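Local coordinates for protein HTH-type transcriptional regulator mcbR (Escherichia coli UMEA 3718-1, PDB 4P9F) that represses mcbA by binding its promoter region, preventing colanic acid overproduction and mucoidy, and is important for biofilm formation, at residues D13-L18 with L50-V55; L29-L34 with T43-A48; N56-A61 with F66-V71. All coordinates share one frame; numbering follows the deposited sequence.

Contact 1 (D13-L18 with L50-V55); sequences DLKHQL and LRLVSV
L52 points from helix 42-54 at helix 6-19 and packs against L14, K15 and L18. Within the two segments the helix axes pass 11.3 Å apart at 56°. The touching atoms are all carbon, and no hydrogen bond crosses. The two methyls of L52 divide the partners. L52 CD1 lies 3.6 Å from L14 CB and also touches L14 CD1. It meets L18 CD1 more loosely, at 4.3 Å. L52 CD2 takes the other partner and sits 3.7 Å from K15 CG. The K15 chain is extended beyond CG (chi2 -179°), which carries its methylenes past this methyl, with CE at the edge of contact.

R51 NH1 forms a salt bridge with E11, one turn before K15, and ties the helices together by charge as well. K15 NZ makes a weak, long ion pair with the same E11 carboxylate, within its own helix.

The contact joins the first helix of the winged-helix domain to the end of its recognition helix. L52 also rests on L58, just before strand 59-61. L18 touches V68, after strand 65-67, and V154 of helix 143-156.

Contact 2 (L29-L34 with T43-A48); sequences LITKNL and TPVREA
T31 and R46 bring the backbones closest, with 6.0 Å from T31 CA to R46 CA, where the start of helix 31-38 faces the first half of helix 42-54. No hydrogen bond crosses between the segments. The contact is made by methyl and methylene groups against each other and against backbone.

V45 contributes the most apolar surface. Its CG1 stands anti to the backbone N (chi1 178°) and projects at helix 31-38. There it crosses L34 obliquely, 3.7 Å from L34 CD2, with CG of the leucine equally near and CB just beyond. The same V45 CG1 lies 3.8 Å from T31 O. One methyl thus packs on both a side chain and a peptide carbonyl.

These helices form the helix-turn-helix of residues 31-50. Helix 42-54 is the second of the pair, which in GntR regulators is the recognition helix. The contact packs the first turn of helix 31-38 against the N-terminal half of helix 42-54.

T31 works through its methyl. T31 CG2 lies 3.8 Å from R46 N and 3.9 Å from R46 CB, packed on the helix backbone. The torsion (chi1 -51°) sends CG2 this way and turns OG1 elsewhere, to a hydrogen bond with Q64 O. The buried hydroxyl is therefore satisfied by the wing. I30 occupies the N-cap position, and its O accepts the first helical bond, from L34 N at 3.1 Å.

R46 gives only its base to the contact, and its guanidinium leads away from T31. There R46 NH2 makes a weak, long ion pair with E47 of the second subunit. L34 also touches L14 of helix 6-19, and T31 packs on I42 and L49.

Contact 3 (N56-A61 with F66-V71); sequences NALSVA and FTVPEV
The F66 ring has S59 O at its edge, near the ring plane, 3.6 Å from F66 CD2. V60 CA approaches the ring obliquely, 4.1 Å from F66 CD2. S59 O is gripped closely. It accepts a hydrogen bond from T67 N at 2.8 Å and a CA-H...O contact from F66 CA at 3.1 Å. The return bond, S59 N to T67 O, is 2.9 Å long and fairly straight (165°), in the carbonyl plane.

S59 and T67 are thus a hydrogen-bonded antiparallel pair, and V60 with F66 is a non-hydrogen-bonded one. Strands 59-61 and 65-67 form the beta hairpin that is the wing of a winged helix-turn-helix domain.

S59 and T67 put their side chains on one face of the sheet. T67 OG1 sits between its backbone N and carbonyl carbon (chi1 56°), and a water joins it to V60 O. T67 CG2 packs on A61 CB.

At the hairpin's open end, P69 CD lies 3.2 Å from A57 O, with P69 CG beside it. L58 CD2 also touches P69 CD, at 4.2 Å, and V68 CG2. Were P69 an alanine, A57 O and L58 CD2 would probably lose this ring, and the backbone could turn more freely.

All three contacts lie in the GntR-type winged-helix domain and share one core. Contacts 1 and 2 both use helix 42-54, with centres about 11 Å apart. They meet where L14 CD2 touches L34 CD2 at 4.0 Å. Contact 3 follows contact 1 directly in the chain, and their centres are about 9 Å apart. A Schellman motif ends helix 42-54 at N56, with A57 N 2.8 Å from L52 O. V53 and L50 of 50-55 pack on the F66 ring. Contacts 2 and 3 share the sheet: L29 N lies 2.7 Å from F66 O, which joins strand 28-30 to the wing. The touching residues of contact 2 all lie within the DNA-binding helix-turn-helix, 31-50.

Contact 1 (D13-L18 with L50-V55)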
loop_
_atom_site.group_PDB
_atom_site.type_symbol
_atom_site.label_atom_id
_atom_site.label_comp_id
_atom_site.label_asym_id
_atom_site.label_seq_id
_atom_site.Cartn_x
_atom_site.Cartn_y
_atom_site.Cartn_z
ATOM N N ASP A 13 15.996 -1.998 -8.418
ATOM C CA ASP A 13 16.940 -0.885 -8.551
ATOM C C ASP A 13 16.222 0.439 -8.866
ATOM O O ASP A 13 16.563 1.490 -8.319
ATOM C CB ASP A 13 17.997 -1.211 -9.600
ATOM C CG ASP A 13 18.981 -2.289 -9.105
ATOM O OD1 ASP A 13 19.061 -2.495 -7.869
ATOM O OD2 ASP A 13 19.666 -2.927 -9.939
ATOM N N LEU A 14 15.223 0.392 -9.736
ATOM C CA LEU A 14 14.425 1.582 -10.004
ATOM C C LEU A 14 13.629 2.016 -8.756
ATOM O O LEU A 14 13.489 3.205 -8.495
ATOM C CB LEU A 14 13.457 1.345 -11.160
ATOM C CG LEU A 14 14.085 1.261 -12.554
ATOM C CD1 LEU A 14 13.077 0.742 -13.561
ATOM C CD2 LEU A 14 14.647 2.624 -12.966
ATOM N N LYS A 15 13.081 1.064 -8.006
ATOM C CA LYS A 15 12.400 1.412 -6.744
ATOM C C LYS A 15 13.366 2.121 -5.800
ATOM O O LYS A 15 13.024 3.127 -5.170
ATOM C CB LYS A 15 11.832 0.169 -6.075
ATOM C CG LYS A 15 10.572 -0.402 -6.747
ATOM C CD LYS A 15 10.066 -1.651 -5.974
ATOM C CE LYS A 15 8.743 -2.195 -6.552
ATOM N NZ LYS A 15 8.221 -3.418 -5.813
ATOM N N HIS A 16 14.587 1.597 -5.730
ATOM C CA HIS A 16 15.615 2.167 -4.869
ATOM C C HIS A 16 15.966 3.588 -5.311
ATOM O O HIS A 16 15.969 4.507 -4.499
ATOM C CB HIS A 16 16.862 1.266 -4.858
ATOM C CG HIS A 16 17.924 1.725 -3.905
ATOM N ND1 HIS A 16 18.976 2.521 -4.294
ATOM C CD2 HIS A 16 18.046 1.577 -2.562
ATOM C CE1 HIS A 16 19.735 2.800 -3.245
ATOM N NE2 HIS A 16 19.188 2.241 -2.182
ATOM N N GLN A 17 16.211 3.766 -6.610
ATOM C CA GLN A 17 16.519 5.076 -7.183
ATOM C C GLN A 17 15.396 6.086 -6.922
ATOM O O GLN A 17 15.654 7.213 -6.519
ATOM C CB GLN A 17 16.722 4.959 -8.701
ATOM C CG GLN A 17 17.922 4.136 -9.113
ATOM C CD GLN A 17 19.218 4.728 -8.611
ATOM O OE1 GLN A 17 19.964 4.084 -7.875
ATOM N NE2 GLN A 17 19.501 5.957 -9.019
ATOM N N LEU A 18 14.149 5.657 -7.127
ATOM C CA LEU A 18 12.988 6.515 -6.867
ATOM C C LEU A 18 12.935 6.883 -5.391
ATOM O O LEU A 18 12.843 8.057 -5.061
ATOM C CB LEU A 18 11.688 5.834 -7.304
ATOM C CG LEU A 18 11.427 5.783 -8.816
ATOM C CD1 LEU A 18 10.305 4.799 -9.122
ATOM C CD2 LEU A 18 11.072 7.181 -9.382
ATOM N N LEU A 50 6.957 -1.127 -16.506
ATOM C CA LEU A 50 5.502 -1.333 -16.536
ATOM C C LEU A 50 4.980 -1.810 -15.195
ATOM O O LEU A 50 3.857 -1.470 -14.819
ATOM C CB LEU A 50 5.109 -2.312 -17.645
ATOM C CG LEU A 50 5.232 -1.694 -19.040
ATOM C CD1 LEU A 50 5.032 -2.732 -20.143
ATOM C CD2 LEU A 50 4.228 -0.549 -19.174
ATOM N N ARG A 51 5.792 -2.580 -14.467
ATOM C CA ARG A 51 5.420 -2.970 -13.104
ATOM C C ARG A 51 5.259 -1.727 -12.220
ATOM O O ARG A 51 4.356 -1.658 -11.390
ATOM C CB ARG A 51 6.492 -3.882 -12.500
ATOM C CG ARG A 51 6.516 -5.314 -13.049
ATOM C CD ARG A 51 7.590 -6.142 -12.318
ATOM N NE ARG A 51 7.633 -7.515 -12.822
ATOM C CZ ARG A 51 8.385 -8.477 -12.310
ATOM N NH1 ARG A 51 9.188 -8.209 -11.280
ATOM N NH2 ARG A 51 8.326 -9.694 -12.833
ATOM N N LEU A 52 6.135 -0.745 -12.408
ATOM C CA LEU A 52 6.056 0.491 -11.646
ATOM C C LEU A 52 4.857 1.342 -12.088
ATOM O O LEU A 52 4.182 1.965 -11.258
ATOM C CB LEU A 52 7.373 1.255 -11.776
ATOM C CG LEU A 52 8.543 0.559 -11.062
ATOM C CD1 LEU A 52 9.882 1.163 -11.458
ATOM C CD2 LEU A 52 8.365 0.665 -9.549
ATOM N N VAL A 53 4.569 1.339 -13.389
ATOM C CA VAL A 53 3.382 2.015 -13.898
ATOM C C VAL A 53 2.128 1.427 -13.249
ATOM O O VAL A 53 1.237 2.161 -12.856
ATOM C CB VAL A 53 3.284 1.927 -15.435
ATOM C CG1 VAL A 53 1.862 2.301 -15.943
ATOM C CG2 VAL A 53 4.365 2.793 -16.074
ATOM N N SER A 54 2.076 0.105 -13.118
ATOM C CA SER A 54 0.878 -0.559 -12.601
ATOM C C SER A 54 0.573 -0.188 -11.140
ATOM O O SER A 54 -0.573 -0.305 -10.703
ATOM C CB SER A 54 0.997 -2.082 -12.744
ATOM O OG SER A 54 1.931 -2.599 -11.819
ATOM N N VAL A 55 1.586 0.198 -10.367
ATOM C CA VAL A 55 1.325 0.688 -9.010
ATOM C C VAL A 55 1.408 2.223 -8.938
ATOM O O VAL A 55 1.483 2.797 -7.847
ATOM C CB VAL A 55 2.276 0.038 -7.958
ATOM C CG1 VAL A 55 2.054 -1.465 -7.923
ATOM C CG2 VAL A 55 3.746 0.397 -8.224
#

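Contact 2 (L29-L34 with T43-A48)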
loop_
_atom_site.group_PDB
_atom_site.type_symbol
_atom_site.label_atom_id
_atom_site.label_comp_id
_atom_site.label_asym_id
_atom_site.label_seq_id
_atom_site.Cartn_x
_atom_site.Cartn_y
_atom_site.Cartn_z
ATOM N N LEU A 29 12.028 8.983 -18.861
ATOM C CA LEU A 29 12.861 7.780 -18.867
ATOM C C LEU A 29 12.667 7.017 -20.168
ATOM O O LEU A 29 11.552 6.586 -20.465
ATOM C CB LEU A 29 12.509 6.892 -17.675
ATOM C CG LEU A 29 12.402 7.625 -16.332
ATOM C CD1 LEU A 29 11.974 6.662 -15.204
ATOM C CD2 LEU A 29 13.717 8.323 -15.983
ATOM N N ILE A 30 13.750 6.771 -20.892
ATOM C CA ILE A 30 13.654 6.096 -22.189
ATOM C C ILE A 30 14.097 4.643 -22.014
ATOM O O ILE A 30 15.243 4.378 -21.636
ATOM C CB ILE A 30 14.500 6.820 -23.284
ATOM C CG1 ILE A 30 13.945 8.226 -23.552
ATOM C CG2 ILE A 30 14.564 6.003 -24.602
ATOM C CD1 ILE A 30 14.685 9.323 -22.852
ATOM N N THR A 31 13.161 3.712 -22.206
ATOM C CA THR A 31 13.424 2.277 -22.032
ATOM C C THR A 31 14.740 1.820 -22.697
ATOM O O THR A 31 15.575 1.159 -22.077
ATOM C CB THR A 31 12.232 1.469 -22.582
ATOM O OG1 THR A 31 11.027 1.990 -22.003
ATOM C CG2 THR A 31 12.351 0.000 -22.251
ATOM N N LYS A 32 14.924 2.203 -23.955
ATOM C CA LYS A 32 16.109 1.854 -24.730
ATOM C C LYS A 32 17.420 2.335 -24.067
ATOM O O LYS A 32 18.405 1.596 -24.029
ATOM C CB LYS A 32 15.990 2.442 -26.141
ATOM C CG LYS A 32 17.185 2.160 -27.037
ATOM C CD LYS A 32 17.302 0.688 -27.381
ATOM C CE LYS A 32 16.998 0.437 -28.853
ATOM N NZ LYS A 32 17.886 1.216 -29.774
ATOM N N ASN A 33 17.436 3.578 -23.583
ATOM C CA ASN A 33 18.602 4.114 -22.859
ATOM C C ASN A 33 18.921 3.271 -21.648
ATOM O O ASN A 33 20.077 2.984 -21.361
ATOM C CB ASN A 33 18.372 5.549 -22.377
ATOM C CG ASN A 33 18.375 6.573 -23.497
ATOM O OD1 ASN A 33 18.396 6.239 -24.672
ATOM N ND2 ASN A 33 18.335 7.844 -23.117
ATOM N N LEU A 34 17.889 2.905 -20.905
ATOM C CA LEU A 34 18.112 2.145 -19.679
ATOM C C LEU A 34 18.648 0.749 -20.020
ATOM O O LEU A 34 19.551 0.258 -19.363
ATOM C CB LEU A 34 16.823 2.036 -18.860
ATOM C CG LEU A 34 17.002 1.351 -17.494
ATOM C CD1 LEU A 34 18.200 1.931 -16.740
ATOM C CD2 LEU A 34 15.698 1.479 -16.657
ATOM N N THR A 43 13.387 -6.279 -23.095
ATOM C CA THR A 43 12.275 -6.991 -22.456
ATOM C C THR A 43 12.211 -6.906 -20.919
ATOM O O THR A 43 11.195 -6.469 -20.390
ATOM C CB THR A 43 12.267 -8.469 -22.876
ATOM O OG1 THR A 43 12.150 -8.539 -24.303
ATOM C CG2 THR A 43 11.105 -9.193 -22.223
ATOM N N PRO A 44 13.294 -7.276 -20.199
ATOM C CA PRO A 44 13.119 -7.152 -18.738
ATOM C C PRO A 44 13.071 -5.696 -18.251
ATOM O O PRO A 44 12.434 -5.414 -17.245
ATOM C CB PRO A 44 14.358 -7.856 -18.161
ATOM C CG PRO A 44 15.413 -7.744 -19.253
ATOM C CD PRO A 44 14.617 -7.830 -20.568
ATOM N N VAL A 45 13.706 -4.791 -18.985
ATOM C CA VAL A 45 13.711 -3.368 -18.619
ATOM C C VAL A 45 12.320 -2.776 -18.800
ATOM O O VAL A 45 11.779 -2.152 -17.881
ATOM C CB VAL A 45 14.746 -2.593 -19.453
ATOM C CG1 VAL A 45 14.702 -1.100 -19.103
ATOM C CG2 VAL A 45 16.140 -3.184 -19.166
ATOM N N ARG A 46 11.718 -3.010 -19.973
ATOM C CA ARG A 46 10.345 -2.555 -20.202
ATOM C C ARG A 46 9.356 -3.144 -19.182
ATOM O O ARG A 46 8.485 -2.428 -18.674
ATOM C CB ARG A 46 9.885 -2.909 -21.621
ATOM C CG ARG A 46 8.487 -2.345 -21.949
ATOM C CD ARG A 46 7.930 -2.872 -23.280
ATOM N NE ARG A 46 7.719 -4.314 -23.220
ATOM C CZ ARG A 46 8.453 -5.210 -23.878
ATOM N NH1 ARG A 46 9.428 -4.813 -24.688
ATOM N NH2 ARG A 46 8.197 -6.504 -23.741
ATOM N N GLU A 47 9.492 -4.433 -18.859
ATOM C CA GLU A 47 8.573 -5.038 -17.891
ATOM C C GLU A 47 8.697 -4.419 -16.501
ATOM O O GLU A 47 7.691 -4.233 -15.794
ATOM C CB GLU A 47 8.787 -6.556 -17.768
ATOM C CG GLU A 47 8.402 -7.342 -18.999
ATOM C CD GLU A 47 8.591 -8.848 -18.818
ATOM O OE1 GLU A 47 9.235 -9.273 -17.831
ATOM O OE2 GLU A 47 8.099 -9.609 -19.674
ATOM N N ALA A 48 9.924 -4.124 -16.097
ATOM C CA ALA A 48 10.164 -3.532 -14.782
ATOM C C ALA A 48 9.504 -2.162 -14.709
ATOM O O ALA A 48 8.828 -1.835 -13.735
ATOM C CB ALA A 48 11.676 -3.427 -14.505
#

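Contact 3 (N56-A61 with F66-V71)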
loop_
_atom_site.group_PDB
_atom_site.type_symbol
_atom_site.label_atom_id
_atom_site.label_comp_id
_atom_site.label_asym_id
_atom_site.label_seq_id
_atom_site.Cartn_x
_atom_site.Cartn_y
_atom_site.Cartn_z
ATOM N N ASN A 56 1.411 2.870 -10.104
ATOM C CA ASN A 56 1.423 4.339 -10.204
ATOM C C ASN A 56 2.683 5.011 -9.662
ATOM O O ASN A 56 2.657 6.175 -9.265
ATOM C CB ASN A 56 0.187 4.903 -9.494
ATOM C CG ASN A 56 -1.094 4.426 -10.141
ATOM O OD1 ASN A 56 -1.217 4.461 -11.349
ATOM N ND2 ASN A 56 -2.017 3.914 -9.345
ATOM N N ALA A 57 3.780 4.260 -9.649
ATOM C CA ALA A 57 5.092 4.766 -9.262
ATOM C C ALA A 57 5.778 5.469 -10.426
ATOM O O ALA A 57 6.750 6.209 -10.239
ATOM C CB ALA A 57 5.963 3.633 -8.744
ATOM N N LEU A 58 5.325 5.151 -11.633
ATOM C CA LEU A 58 5.739 5.840 -12.844
ATOM C C LEU A 58 4.526 6.077 -13.715
ATOM O O LEU A 58 3.497 5.442 -13.517
ATOM C CB LEU A 58 6.778 5.019 -13.621
ATOM C CG LEU A 58 8.165 4.887 -12.989
ATOM C CD1 LEU A 58 8.978 3.906 -13.817
ATOM C CD2 LEU A 58 8.846 6.249 -12.941
ATOM N N SER A 59 4.670 6.962 -14.700
ATOM C CA SER A 59 3.621 7.217 -15.678
ATOM C C SER A 59 4.087 6.835 -17.093
ATOM O O SER A 59 5.266 6.932 -17.407
ATOM C CB SER A 59 3.222 8.702 -15.669
ATOM O OG SER A 59 2.689 9.082 -14.416
ATOM N N VAL A 60 3.146 6.440 -17.941
ATOM C CA VAL A 60 3.403 6.191 -19.346
ATOM C C VAL A 60 3.681 7.514 -20.065
ATOM O O VAL A 60 3.041 8.522 -19.786
ATOM C CB VAL A 60 2.201 5.491 -19.999
ATOM C CG1 VAL A 60 2.365 5.444 -21.503
ATOM C CG2 VAL A 60 2.030 4.094 -19.400
ATOM N N ALA A 61 4.677 7.517 -20.944
ATOM C CA ALA A 61 4.995 8.667 -21.802
ATOM C C ALA A 61 5.043 8.234 -23.280
ATOM O O ALA A 61 5.171 7.048 -23.564
ATOM C CB ALA A 61 6.337 9.301 -21.365
ATOM N N PHE A 66 8.709 6.595 -20.180
ATOM C CA PHE A 66 7.973 6.773 -18.945
ATOM C C PHE A 66 8.354 8.083 -18.282
ATOM O O PHE A 66 9.397 8.654 -18.604
ATOM C CB PHE A 66 8.250 5.591 -18.016
ATOM C CG PHE A 66 7.902 4.282 -18.627
ATOM C CD1 PHE A 66 8.811 3.602 -19.428
ATOM C CD2 PHE A 66 6.642 3.757 -18.466
ATOM C CE1 PHE A 66 8.479 2.403 -20.019
ATOM C CE2 PHE A 66 6.301 2.545 -19.061
ATOM C CZ PHE A 66 7.225 1.870 -19.828
ATOM N N THR A 67 7.509 8.604 -17.400
ATOM C CA THR A 67 7.957 9.774 -16.657
ATOM C C THR A 67 7.824 9.521 -15.173
ATOM O O THR A 67 6.917 8.813 -14.715
ATOM C CB THR A 67 7.192 11.082 -17.013
ATOM O OG1 THR A 67 5.796 10.881 -16.816
ATOM C CG2 THR A 67 7.460 11.526 -18.463
ATOM N N VAL A 68 8.783 10.083 -14.445
ATOM C CA VAL A 68 8.778 10.109 -12.990
ATOM C C VAL A 68 7.652 11.054 -12.562
ATOM O O VAL A 68 7.547 12.166 -13.079
ATOM C CB VAL A 68 10.143 10.563 -12.453
ATOM C CG1 VAL A 68 10.121 10.658 -10.924
ATOM C CG2 VAL A 68 11.255 9.605 -12.968
ATOM N N PRO A 69 6.773 10.601 -11.658
ATOM C CA PRO A 69 5.631 11.441 -11.277
ATOM C C PRO A 69 6.040 12.748 -10.621
ATOM O O PRO A 69 7.107 12.819 -10.022
ATOM C CB PRO A 69 4.855 10.562 -10.288
ATOM C CG PRO A 69 5.257 9.181 -10.624
ATOM C CD PRO A 69 6.706 9.276 -11.024
ATOM N N GLU A 70 5.170 13.747 -10.724
ATOM C CA GLU A 70 5.305 15.012 -10.017
ATOM C C GLU A 70 4.725 14.822 -8.631
ATOM O O GLU A 70 3.649 14.256 -8.497
ATOM C CB GLU A 70 4.531 16.137 -10.719
ATOM C CG GLU A 70 4.882 16.374 -12.178
ATOM C CD GLU A 70 6.191 17.120 -12.361
ATOM O OE1 GLU A 70 6.738 17.632 -11.359
ATOM O OE2 GLU A 70 6.671 17.197 -13.513
ATOM N N VAL A 71 5.471 15.182 -7.595
ATOM C CA VAL A 71 4.941 15.069 -6.242
ATOM C C VAL A 71 4.766 16.460 -5.610
ATOM O O VAL A 71 5.695 17.018 -5.020
ATOM C CB VAL A 71 5.854 14.166 -5.370
ATOM C CG1 VAL A 71 5.295 14.000 -3.959
ATOM C CG2 VAL A 71 6.028 12.812 -6.053
HETATM O O HOH W 1 4.164 10.879 -18.814
#